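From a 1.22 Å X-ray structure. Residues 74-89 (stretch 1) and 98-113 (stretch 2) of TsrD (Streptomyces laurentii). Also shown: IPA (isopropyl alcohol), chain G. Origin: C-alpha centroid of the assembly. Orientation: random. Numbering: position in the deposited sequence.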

ATOM      1  N   GLU B  74     -10.952  -2.455 -11.705  1.00 13.63           N
ATOM      2  CA  GLU B  74     -10.801  -2.242 -13.143  1.00 13.80           C
ATOM      3  C   GLU B  74     -10.315  -3.518 -13.813  1.00 14.82           C
ATOM      4  O   GLU B  74      -9.250  -4.031 -13.470  1.00 14.63           O
ATOM      5  CB  GLU B  74      -9.810  -1.116 -13.437  1.00 14.43           C
ATOM      6  CG  GLU B  74      -9.690  -0.801 -14.923  1.00 14.62           C
ATOM      7  CD  GLU B  74      -8.567   0.163 -15.247  1.00 15.16           C
ATOM      8  OE1 GLU B  74      -7.551   0.189 -14.523  1.00 15.33           O
ATOM      9  OE2 GLU B  74      -8.702   0.902 -16.243  1.00 17.42           O
ATOM     10  N   GLY B  75     -11.088  -4.022 -14.769  1.00 15.96           N
ATOM     11  CA  GLY B  75     -10.679  -5.187 -15.542  1.00 16.36           C
ATOM     12  C   GLY B  75     -10.398  -6.384 -14.652  1.00 16.06           C
ATOM     13  O   GLY B  75     -11.281  -6.837 -13.923  1.00 17.42           O
ATOM     14  N   ASP B  76      -9.165  -6.882 -14.692  1.00 15.16           N
ATOM     15  CA  ASP B  76      -8.780  -8.029 -13.866  1.00 14.47           C
ATOM     16  C   ASP B  76      -8.049  -7.625 -12.582  1.00 13.09           C
ATOM     17  O   ASP B  76      -7.333  -8.436 -11.999  1.00 13.42           O
ATOM     18  CB  ASP B  76      -7.947  -9.035 -14.681  1.00 16.15           C
ATOM     19  CG  ASP B  76      -6.624  -8.467 -15.177  1.00 16.65           C
ATOM     20  OD1 ASP B  76      -6.336  -7.272 -14.949  1.00 17.27           O
ATOM     21  OD2 ASP B  76      -5.867  -9.235 -15.809  1.00 18.60           O
ATOM     22  N   LYS B  77      -8.262  -6.387 -12.132  1.00 12.49           N
ATOM     23  CA  LYS B  77      -7.636  -5.892 -10.907  1.00 12.33           C
ATOM     24  C   LYS B  77      -8.663  -5.417  -9.886  1.00 11.63           C
ATOM     25  O   LYS B  77      -9.643  -4.754 -10.231  1.00 12.85           O
ATOM     26  CB  LYS B  77      -6.672  -4.742 -11.214  1.00 13.17           C
ATOM     27  CG  LYS B  77      -5.486  -5.132 -12.082  1.00 13.82           C
ATOM     28  CD  LYS B  77      -4.450  -5.946 -11.317  1.00 14.37           C
ATOM     29  CE  LYS B  77      -3.374  -6.493 -12.243  1.00 15.71           C
ATOM     30  NZ  LYS B  77      -2.653  -5.415 -12.975  1.00 16.79           N
ATOM     31  N   ALA B  78      -8.415  -5.757  -8.625  1.00 11.48           N
ATOM     32  CA  ALA B  78      -9.189  -5.238  -7.505  1.00 11.86           C
ATOM     33  C   ALA B  78      -8.229  -4.712  -6.453  1.00 11.70           C
ATOM     34  O   ALA B  78      -7.310  -5.417  -6.043  1.00 12.89           O
ATOM     35  CB  ALA B  78     -10.075  -6.324  -6.918  1.00 13.32           C
ATOM     36  N   VAL B  79      -8.439  -3.472  -6.030  1.00 11.13           N
ATOM     37  CA  VAL B  79      -7.608  -2.856  -5.005  1.00 10.70           C
ATOM     38  C   VAL B  79      -8.434  -2.637  -3.751  1.00 10.12           C
ATOM     39  O   VAL B  79      -9.448  -1.942  -3.790  1.00 11.44           O
ATOM     40  CB  VAL B  79      -7.036  -1.506  -5.467  1.00 10.83           C
ATOM     41  CG1 VAL B  79      -6.128  -0.928  -4.389  1.00 11.49           C
ATOM     42  CG2 VAL B  79      -6.293  -1.673  -6.785  1.00 11.98           C
ATOM     43  N   ALA B  80      -8.002  -3.242  -2.647  1.00 10.23           N
ATOM     44  CA  ALA B  80      -8.692  -3.117  -1.369  1.00 10.65           C
ATOM     45  C   ALA B  80      -7.802  -2.397  -0.364  1.00 10.58           C
ATOM     46  O   ALA B  80      -6.723  -2.886  -0.023  1.00 11.18           O
ATOM     47  CB  ALA B  80      -9.082  -4.492  -0.844  1.00 11.41           C
ATOM     48  N   ARG B  81      -8.246  -1.227   0.087  1.00 10.50           N
ATOM     49  CA  ARG B  81      -7.601  -0.547   1.202  1.00 10.46           C
ATOM     50  C   ARG B  81      -8.333  -0.962   2.467  1.00 10.36           C
ATOM     51  O   ARG B  81      -9.558  -0.838   2.545  1.00 11.10           O
ATOM     52  CB  ARG B  81      -7.640   0.972   1.032  1.00 11.25           C
ATOM     53  CG  ARG B  81      -6.967   1.711   2.180  1.00 11.67           C
ATOM     54  CD  ARG B  81      -6.690   3.166   1.872  1.00 12.64           C
ATOM     55  NE  ARG B  81      -7.901   3.963   1.693  1.00 13.02           N
ATOM     56  CZ  ARG B  81      -8.600   4.519   2.681  1.00 14.21           C
ATOM     57  NH1 ARG B  81      -8.234   4.352   3.949  1.00 15.36           N
ATOM     58  NH2 ARG B  81      -9.678   5.245   2.403  1.00 15.48           N
HETATM   59  N   MSE B  82      -7.589  -1.459   3.453  1.00 10.80           N
HETATM   60  CA  MSE B  82      -8.184  -2.071   4.637  1.00 10.44           C
HETATM   61  C   MSE B  82      -7.505  -1.610   5.907  1.00 10.99           C
HETATM   62  O   MSE B  82      -6.397  -1.062   5.881  1.00 11.17           O
HETATM   63  CB  MSE B  82      -8.105  -3.598   4.527  1.00 11.29           C
HETATM   64  CG  MSE B  82      -8.973  -4.135   3.394  1.00 12.03           C
HETATM   65 SE   MSE B  82      -8.723  -6.042   3.065  0.77 13.34          SE
HETATM   66  CE  MSE B  82      -7.044  -5.915   2.088  1.00 14.36           C
ATOM     67  N   THR B  83      -8.197  -1.833   7.023  1.00 11.39           N
ATOM     68  CA  THR B  83      -7.669  -1.596   8.359  1.00 11.53           C
ATOM     69  C   THR B  83      -7.688  -2.922   9.115  1.00 11.01           C
ATOM     70  O   THR B  83      -8.702  -3.622   9.129  1.00 11.74           O
ATOM     71  CB  THR B  83      -8.493  -0.536   9.111  1.00 12.65           C
ATOM     72  OG1 THR B  83      -8.396   0.712   8.418  1.00 13.60           O
ATOM     73  CG2 THR B  83      -7.973  -0.350  10.529  1.00 14.17           C
ATOM     74  N   PHE B  84      -6.563  -3.246   9.744  1.00 11.33           N
ATOM     75  CA  PHE B  84      -6.343  -4.523  10.415  1.00 11.26           C
ATOM     76  C   PHE B  84      -6.011  -4.239  11.874  1.00 11.01           C
ATOM     77  O   PHE B  84      -5.045  -3.528  12.163  1.00 11.64           O
ATOM     78  CB  PHE B  84      -5.196  -5.251   9.711  1.00 12.33           C
ATOM     79  CG  PHE B  84      -4.808  -6.567  10.325  1.00 14.38           C
ATOM     80  CD1 PHE B  84      -5.748  -7.560  10.547  1.00 15.91           C
ATOM     81  CD2 PHE B  84      -3.476  -6.833  10.615  1.00 16.30           C
ATOM     82  CE1 PHE B  84      -5.370  -8.780  11.084  1.00 18.07           C
ATOM     83  CE2 PHE B  84      -3.093  -8.050  11.150  1.00 17.51           C
ATOM     84  CZ  PHE B  84      -4.040  -9.024  11.386  1.00 18.02           C
ATOM     85  N   SER B  85      -6.820  -4.766  12.789  1.00 11.51           N
ATOM     86  CA  SER B  85      -6.641  -4.473  14.208  1.00 11.63           C
ATOM     87  C   SER B  85      -6.907  -5.702  15.063  1.00 11.32           C
ATOM     88  O   SER B  85      -7.486  -6.687  14.603  1.00 11.79           O
ATOM     89  CB  SER B  85      -7.557  -3.325  14.647  1.00 12.40           C
ATOM     90  OG  SER B  85      -8.921  -3.689  14.540  1.00 13.12           O
ATOM     91  N   GLY B  86      -6.492  -5.620  16.321  1.00 11.22           N
ATOM     92  CA  GLY B  86      -6.675  -6.710  17.264  1.00 11.51           C
ATOM     93  C   GLY B  86      -5.737  -6.569  18.438  1.00 11.72           C
ATOM     94  O   GLY B  86      -5.160  -5.502  18.655  1.00 12.15           O
ATOM     95  N   ARG B  87      -5.595  -7.650  19.195  1.00 12.24           N
ATOM     96  CA  ARG B  87      -4.644  -7.711  20.295  1.00 12.45           C
ATOM     97  C   ARG B  87      -3.660  -8.836  20.020  1.00 12.56           C
ATOM     98  O   ARG B  87      -4.064  -9.969  19.763  1.00 12.92           O
ATOM     99  CB  ARG B  87      -5.340  -7.943  21.638  1.00 13.27           C
ATOM    100  CG  ARG B  87      -4.377  -7.845  22.812  1.00 13.41           C
ATOM    101  CD  ARG B  87      -5.066  -8.011  24.153  1.00 15.14           C
ATOM    102  NE  ARG B  87      -6.025  -6.945  24.434  1.00 15.22           N
ATOM    103  CZ  ARG B  87      -5.712  -5.736  24.897  1.00 15.09           C
ATOM    104  NH1 ARG B  87      -4.446  -5.402  25.136  1.00 15.20           N
ATOM    105  NH2 ARG B  87      -6.679  -4.853  25.126  1.00 15.99           N
ATOM    106  N   GLN B  88      -2.370  -8.521  20.078  1.00 13.07           N
ATOM    107  CA  GLN B  88      -1.339  -9.518  19.817  1.00 13.58           C
ATOM    108  C   GLN B  88      -1.163 -10.463  21.000  1.00 14.31           C
ATOM    109  O   GLN B  88      -0.794 -10.027  22.089  1.00 15.19           O
ATOM    110  CB  GLN B  88       0.003  -8.860  19.513  1.00 14.87           C
ATOM    111  CG  GLN B  88       1.092  -9.897  19.281  1.00 15.26           C
ATOM    112  CD  GLN B  88       2.486  -9.316  19.176  1.00 13.82           C
ATOM    113  OE1 GLN B  88       2.788  -8.274  19.766  1.00 14.94           O
ATOM    114  NE2 GLN B  88       3.356 -10.005  18.442  1.00 14.55           N
ATOM    115  N   VAL B  89      -1.397 -11.754  20.778  1.00 14.69           N
ATOM    116  CA  VAL B  89      -1.185 -12.763  21.821  1.00 15.82           C
ATOM    117  C   VAL B  89      -0.198 -13.863  21.406  1.00 16.80           C
ATOM    118  O   VAL B  89       0.108 -14.751  22.198  1.00 18.73           O
ATOM    119  CB  VAL B  89      -2.520 -13.403  22.268  1.00 17.46           C
ATOM    120  CG1 VAL B  89      -3.442 -12.337  22.853  1.00 18.12           C
ATOM    121  CG2 VAL B  89      -3.193 -14.145  21.116  1.00 17.98           C
TER
HETATM  122  C1  IPA G 202      -3.524 -10.939   0.692  1.00 20.11           C
HETATM  123  C2  IPA G 202      -3.065 -10.714   2.126  1.00 20.20           C
HETATM  124  C3  IPA G 202      -1.562 -10.474   2.179  1.00 24.59           C
HETATM  125  O2  IPA G 202      -3.734  -9.579   2.668  1.00 19.62           O
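Stretch 2, residues 98-113: SGRRFSVGLIDIFLIE

Stretch 2 lies beside stretch 1 as the neighbouring strand of an antiparallel sheet: strand 101-113 runs against strand 77-88, their N-to-C directions 164° apart and their axes approaching to 4.6 Å, with 1510 Å² buried in all. The register pairs K77 with L111, V79 with I109, R81 with I107, T83 with G105, S85 with S103 and R87 with R101; between these come the hydrogen-bonded pairs, in which each residue both gives and accepts. A78 N donates to F110 O (3.0 Å) and F110 N returns to A78 O (2.8 Å). A80 N to D108 O is 2.8 Å and D108 N to A80 O 2.9 Å; M82 N to L106 O is 2.9 Å and L106 N to M82 O 3.0 Å. The ladder continues with F84 N to V104 O at 2.8 Å, V104 N to F84 O at 2.9 Å, G86 N to F102 O at 3.1 Å and F102 N to G86 O at 2.9 Å. The same carbonyls also receive CA-H...O contacts from the intervening residues, as from V79 CA to D108 O (3.3 Å).

Beyond the last such pair, Q88 N reaches R100 O (2.9 Å) and R87 NH1 reaches G99 O (2.9 Å), while G99 N bonds weakly to Q88 O (2.9 Å). Q88 OE1 takes two donors from S98, a hydrogen bond from OG (2.7 Å) and a weak one from N (3.0 Å); S98 OG in turn accepts from R100 N (3.1 Å), tying down the bend before the strand. At the other end the E74-K77 type II' turn closes through K77 N to E74 O (2.9 Å), and D76 O accepts from I112 N (2.8 Å). Water 1 donates to both D76 OD2 and I112 O, at 2.8 Å each; water 2 joins S85 OG (2.9 Å) to R101 NH2 (2.8 Å), bridging a pair too far apart to bond directly.

On the face carrying A78, M82 and F84, the F102 ring covers the backbone of G86, which has no side chain in the way, and meets the F84 ring obliquely (CE2 to CE2, 3.7 Å). F84 CB also packs on L106 CD2 (3.7 Å), and M82 CE, on selenomethionine, on L106 CD1 (3.7 Å). D108 OD2, on this face, accepts from O2 of isopropyl alcohol (2.6 Å), probably from the crystallisation liquor. On the other face V79 packs against I107 and I109 of the partner strand, with V79 CG1 3.6 Å from I107 CG2 and V79 CG2 3.9 Å from I109 CG1.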

ATOM      1  N   SER B  98       3.250  -9.304  22.581  1.00 17.17           N
ATOM      2  CA  SER B  98       3.291  -8.139  23.468  1.00 16.90           C
ATOM      3  C   SER B  98       2.063  -8.002  24.359  1.00 16.03           C
ATOM      4  O   SER B  98       2.092  -7.271  25.349  1.00 17.69           O
ATOM      5  CB  SER B  98       3.422  -6.860  22.643  1.00 16.39           C
ATOM      6  OG  SER B  98       2.248  -6.637  21.878  1.00 16.34           O
ATOM      7  N   GLY B  99       0.977  -8.672  23.987  1.00 15.94           N
ATOM      8  CA  GLY B  99      -0.303  -8.483  24.658  1.00 15.87           C
ATOM      9  C   GLY B  99      -0.972  -7.154  24.341  1.00 15.03           C
ATOM     10  O   GLY B  99      -1.971  -6.808  24.971  1.00 15.66           O
ATOM     11  N   ARG B 100      -0.441  -6.414  23.366  1.00 14.70           N
ATOM     12  CA  ARG B 100      -0.911  -5.057  23.077  1.00 14.87           C
ATOM     13  C   ARG B 100      -1.888  -4.982  21.911  1.00 13.74           C
ATOM     14  O   ARG B 100      -1.861  -5.814  21.000  1.00 14.37           O
ATOM     15  CB  ARG B 100       0.269  -4.138  22.762  1.00 15.48           C
ATOM     16  CG  ARG B 100       1.237  -3.913  23.905  1.00 17.53           C
ATOM     17  CD  ARG B 100       2.339  -2.963  23.464  1.00 21.15           C
ATOM     18  NE  ARG B 100       3.349  -2.751  24.495  1.00 24.62           N
ATOM     19  CZ  ARG B 100       4.423  -1.983  24.336  1.00 28.52           C
ATOM     20  N   ARG B 101      -2.732  -3.952  21.942  1.00 14.05           N
ATOM     21  CA  ARG B 101      -3.597  -3.605  20.822  1.00 13.88           C
ATOM     22  C   ARG B 101      -2.782  -3.048  19.666  1.00 13.35           C
ATOM     23  O   ARG B 101      -1.753  -2.403  19.867  1.00 14.11           O
ATOM     24  CB  ARG B 101      -4.628  -2.546  21.231  1.00 14.80           C
ATOM     25  CG  ARG B 101      -5.629  -2.964  22.291  1.00 15.76           C
ATOM     26  CD  ARG B 101      -6.666  -3.938  21.752  1.00 14.84           C
ATOM     27  NE  ARG B 101      -7.320  -3.461  20.538  1.00 14.28           N
ATOM     28  CZ  ARG B 101      -8.184  -4.177  19.823  1.00 13.28           C
ATOM     29  NH1 ARG B 101      -8.523  -5.402  20.208  1.00 13.17           N
ATOM     30  NH2 ARG B 101      -8.719  -3.665  18.723  1.00 13.45           N
ATOM     31  N   PHE B 102      -3.270  -3.276  18.455  1.00 13.18           N
ATOM     32  CA  PHE B 102      -2.701  -2.646  17.272  1.00 12.56           C
ATOM     33  C   PHE B 102      -3.812  -2.315  16.290  1.00 12.29           C
ATOM     34  O   PHE B 102      -4.885  -2.917  16.324  1.00 12.20           O
ATOM     35  CB  PHE B 102      -1.661  -3.556  16.603  1.00 13.67           C
ATOM     36  CG  PHE B 102      -2.239  -4.828  16.046  1.00 13.82           C
ATOM     37  CD1 PHE B 102      -2.322  -5.970  16.831  1.00 14.21           C
ATOM     38  CD2 PHE B 102      -2.712  -4.880  14.741  1.00 14.48           C
ATOM     39  CE1 PHE B 102      -2.860  -7.139  16.324  1.00 14.62           C
ATOM     40  CE2 PHE B 102      -3.254  -6.047  14.231  1.00 14.53           C
ATOM     41  CZ  PHE B 102      -3.328  -7.178  15.024  1.00 14.56           C
ATOM     42  N   SER B 103      -3.544  -1.353  15.418  1.00 11.92           N
ATOM     43  CA  SER B 103      -4.413  -1.053  14.294  1.00 11.83           C
ATOM     44  C   SER B 103      -3.538  -0.456  13.208  1.00 11.97           C
ATOM     45  O   SER B 103      -2.910   0.583  13.423  1.00 12.80           O
ATOM     46  CB  SER B 103      -5.525  -0.082  14.689  1.00 12.79           C
ATOM     47  OG  SER B 103      -6.372   0.166  13.579  1.00 13.87           O
ATOM     48  N   VAL B 104      -3.475  -1.127  12.060  1.00 11.77           N
ATOM     49  CA  VAL B 104      -2.640  -0.669  10.953  1.00 12.44           C
ATOM     50  C   VAL B 104      -3.380  -0.743   9.631  1.00 12.05           C
ATOM     51  O   VAL B 104      -4.294  -1.550   9.449  1.00 12.66           O
ATOM     52  CB  VAL B 104      -1.326  -1.480  10.834  1.00 13.16           C
ATOM     53  CG1 VAL B 104      -0.438  -1.227  12.040  1.00 14.98           C
ATOM     54  CG2 VAL B 104      -1.607  -2.968  10.661  1.00 13.62           C
ATOM     55  N   GLY B 105      -2.955   0.099   8.700  1.00 11.64           N
ATOM     56  CA  GLY B 105      -3.512   0.096   7.364  1.00 11.70           C
ATOM     57  C   GLY B 105      -2.733  -0.803   6.426  1.00 11.33           C
ATOM     58  O   GLY B 105      -1.541  -1.074   6.623  1.00 11.66           O
ATOM     59  N   LEU B 106      -3.422  -1.270   5.393  1.00 11.27           N
ATOM     60  CA  LEU B 106      -2.789  -2.027   4.326  1.00 11.79           C
ATOM     61  C   LEU B 106      -3.547  -1.765   3.037  1.00 10.92           C
ATOM     62  O   LEU B 106      -4.711  -1.346   3.059  1.00 11.27           O
ATOM     63  CB  LEU B 106      -2.764  -3.526   4.656  1.00 12.67           C
ATOM     64  CG  LEU B 106      -4.129  -4.209   4.824  1.00 13.33           C
ATOM     65  CD1 LEU B 106      -4.106  -5.651   4.329  1.00 14.87           C
ATOM     66  CD2 LEU B 106      -4.652  -4.133   6.252  1.00 14.14           C
ATOM     67  N   ILE B 107      -2.869  -1.989   1.919  1.00 10.88           N
ATOM     68  CA  ILE B 107      -3.508  -1.966   0.613  1.00 10.78           C
ATOM     69  C   ILE B 107      -3.080  -3.222  -0.133  1.00 10.89           C
ATOM     70  O   ILE B 107      -1.884  -3.480  -0.280  1.00 11.25           O
ATOM     71  CB  ILE B 107      -3.139  -0.712  -0.204  1.00 11.26           C
ATOM     72  CG1 ILE B 107      -3.527   0.560   0.557  1.00 11.58           C
ATOM     73  CG2 ILE B 107      -3.817  -0.765  -1.569  1.00 11.92           C
ATOM     74  CD1 ILE B 107      -3.013   1.841  -0.070  1.00 11.70           C
ATOM     75  N   ASP B 108      -4.063  -4.001  -0.584  1.00 11.05           N
ATOM     76  CA  ASP B 108      -3.832  -5.187  -1.409  1.00 11.27           C
ATOM     77  C   ASP B 108      -4.331  -4.936  -2.821  1.00 10.26           C
ATOM     78  O   ASP B 108      -5.449  -4.452  -3.006  1.00 11.76           O
ATOM     79  CB  ASP B 108      -4.588  -6.406  -0.867  1.00 12.97           C
ATOM     80  CG  ASP B 108      -4.020  -6.942   0.431  1.00 14.21           C
ATOM     81  OD1 ASP B 108      -2.993  -6.436   0.924  1.00 15.87           O
ATOM     82  OD2 ASP B 108      -4.623  -7.894   0.964  1.00 15.17           O
ATOM     83  N   ILE B 109      -3.509  -5.286  -3.805  1.00 10.12           N
ATOM     84  CA  ILE B 109      -3.933  -5.318  -5.197  1.00 10.20           C
ATOM     85  C   ILE B 109      -4.024  -6.778  -5.607  1.00 10.03           C
ATOM     86  O   ILE B 109      -3.032  -7.498  -5.545  1.00 10.89           O
ATOM     87  CB  ILE B 109      -2.950  -4.575  -6.118  1.00 10.44           C
ATOM     88  CG1 ILE B 109      -2.807  -3.118  -5.669  1.00 10.87           C
ATOM     89  CG2 ILE B 109      -3.416  -4.664  -7.567  1.00 11.43           C
ATOM     90  CD1 ILE B 109      -1.761  -2.336  -6.427  1.00 12.64           C
ATOM     91  N   PHE B 110      -5.215  -7.210  -6.014  1.00 10.80           N
ATOM     92  CA  PHE B 110      -5.443  -8.585  -6.444  1.00 11.23           C
ATOM     93  C   PHE B 110      -5.575  -8.680  -7.955  1.00 11.21           C
ATOM     94  O   PHE B 110      -6.218  -7.839  -8.586  1.00 11.83           O
ATOM     95  CB  PHE B 110      -6.726  -9.143  -5.833  1.00 11.85           C
ATOM     96  CG  PHE B 110      -6.703  -9.264  -4.340  1.00 11.40           C
ATOM     97  CD1 PHE B 110      -6.020 -10.303  -3.723  1.00 11.92           C
ATOM     98  CD2 PHE B 110      -7.398  -8.360  -3.549  1.00 12.55           C
ATOM     99  CE1 PHE B 110      -6.016 -10.428  -2.343  1.00 13.09           C
ATOM    100  CE2 PHE B 110      -7.393  -8.480  -2.168  1.00 13.11           C
ATOM    101  CZ  PHE B 110      -6.705  -9.517  -1.566  1.00 13.26           C
ATOM    102  N   LEU B 111      -4.972  -9.723  -8.516  1.00 11.31           N
ATOM    103  CA  LEU B 111      -5.188 -10.122  -9.902  1.00 11.67           C
ATOM    104  C   LEU B 111      -6.301 -11.165  -9.949  1.00 11.37           C
ATOM    105  O   LEU B 111      -6.255 -12.157  -9.222  1.00 12.55           O
ATOM    106  CB  LEU B 111      -3.901 -10.703 -10.491  1.00 13.06           C
ATOM    107  CG  LEU B 111      -3.949 -11.238 -11.926  1.00 14.15           C
ATOM    108  CD1 LEU B 111      -4.197 -10.113 -12.921  1.00 15.81           C
ATOM    109  CD2 LEU B 111      -2.657 -11.980 -12.252  1.00 16.24           C
ATOM    110  N   ILE B 112      -7.291 -10.938 -10.807  1.00 11.88           N
ATOM    111  CA  ILE B 112      -8.423 -11.847 -10.958  1.00 12.90           C
ATOM    112  C   ILE B 112      -8.201 -12.787 -12.143  1.00 13.28           C
ATOM    113  O   ILE B 112      -7.989 -12.334 -13.268  1.00 13.87           O
ATOM    114  CB  ILE B 112      -9.740 -11.061 -11.151  1.00 13.37           C
ATOM    115  CG1 ILE B 112      -9.982 -10.128  -9.959  1.00 13.97           C
ATOM    116  CG2 ILE B 112     -10.919 -12.011 -11.338  1.00 14.18           C
ATOM    117  CD1 ILE B 112     -10.983  -9.027 -10.232  1.00 14.83           C
ATOM    118  N   GLU B 113      -8.243 -14.091 -11.870  1.00 13.90           N
ATOM    119  CA  GLU B 113      -8.172 -15.132 -12.895  1.00 14.46           C
ATOM    120  C   GLU B 113      -9.260 -16.147 -12.622  1.00 15.02           C
ATOM    121  O   GLU B 113      -9.446 -16.562 -11.478  1.00 15.49           O
ATOM    122  CB  GLU B 113      -6.820 -15.844 -12.883  1.00 15.67           C
ATOM    123  CG  GLU B 113      -5.657 -14.987 -13.335  1.00 16.73           C
ATOM    124  CD  GLU B 113      -4.317 -15.696 -13.228  1.00 17.21           C
ATOM    125  OE1 GLU B 113      -4.262 -16.834 -12.713  1.00 17.64           O
ATOM    126  OE2 GLU B 113      -3.307 -15.101 -13.654  1.00 17.77           O
TER
HETATM  127  O   HOH W   1      -6.182 -12.015 -15.373  1.00 18.59           O
HETATM  128  O   HOH W   2     -10.004  -5.196  16.704  1.00 13.50           O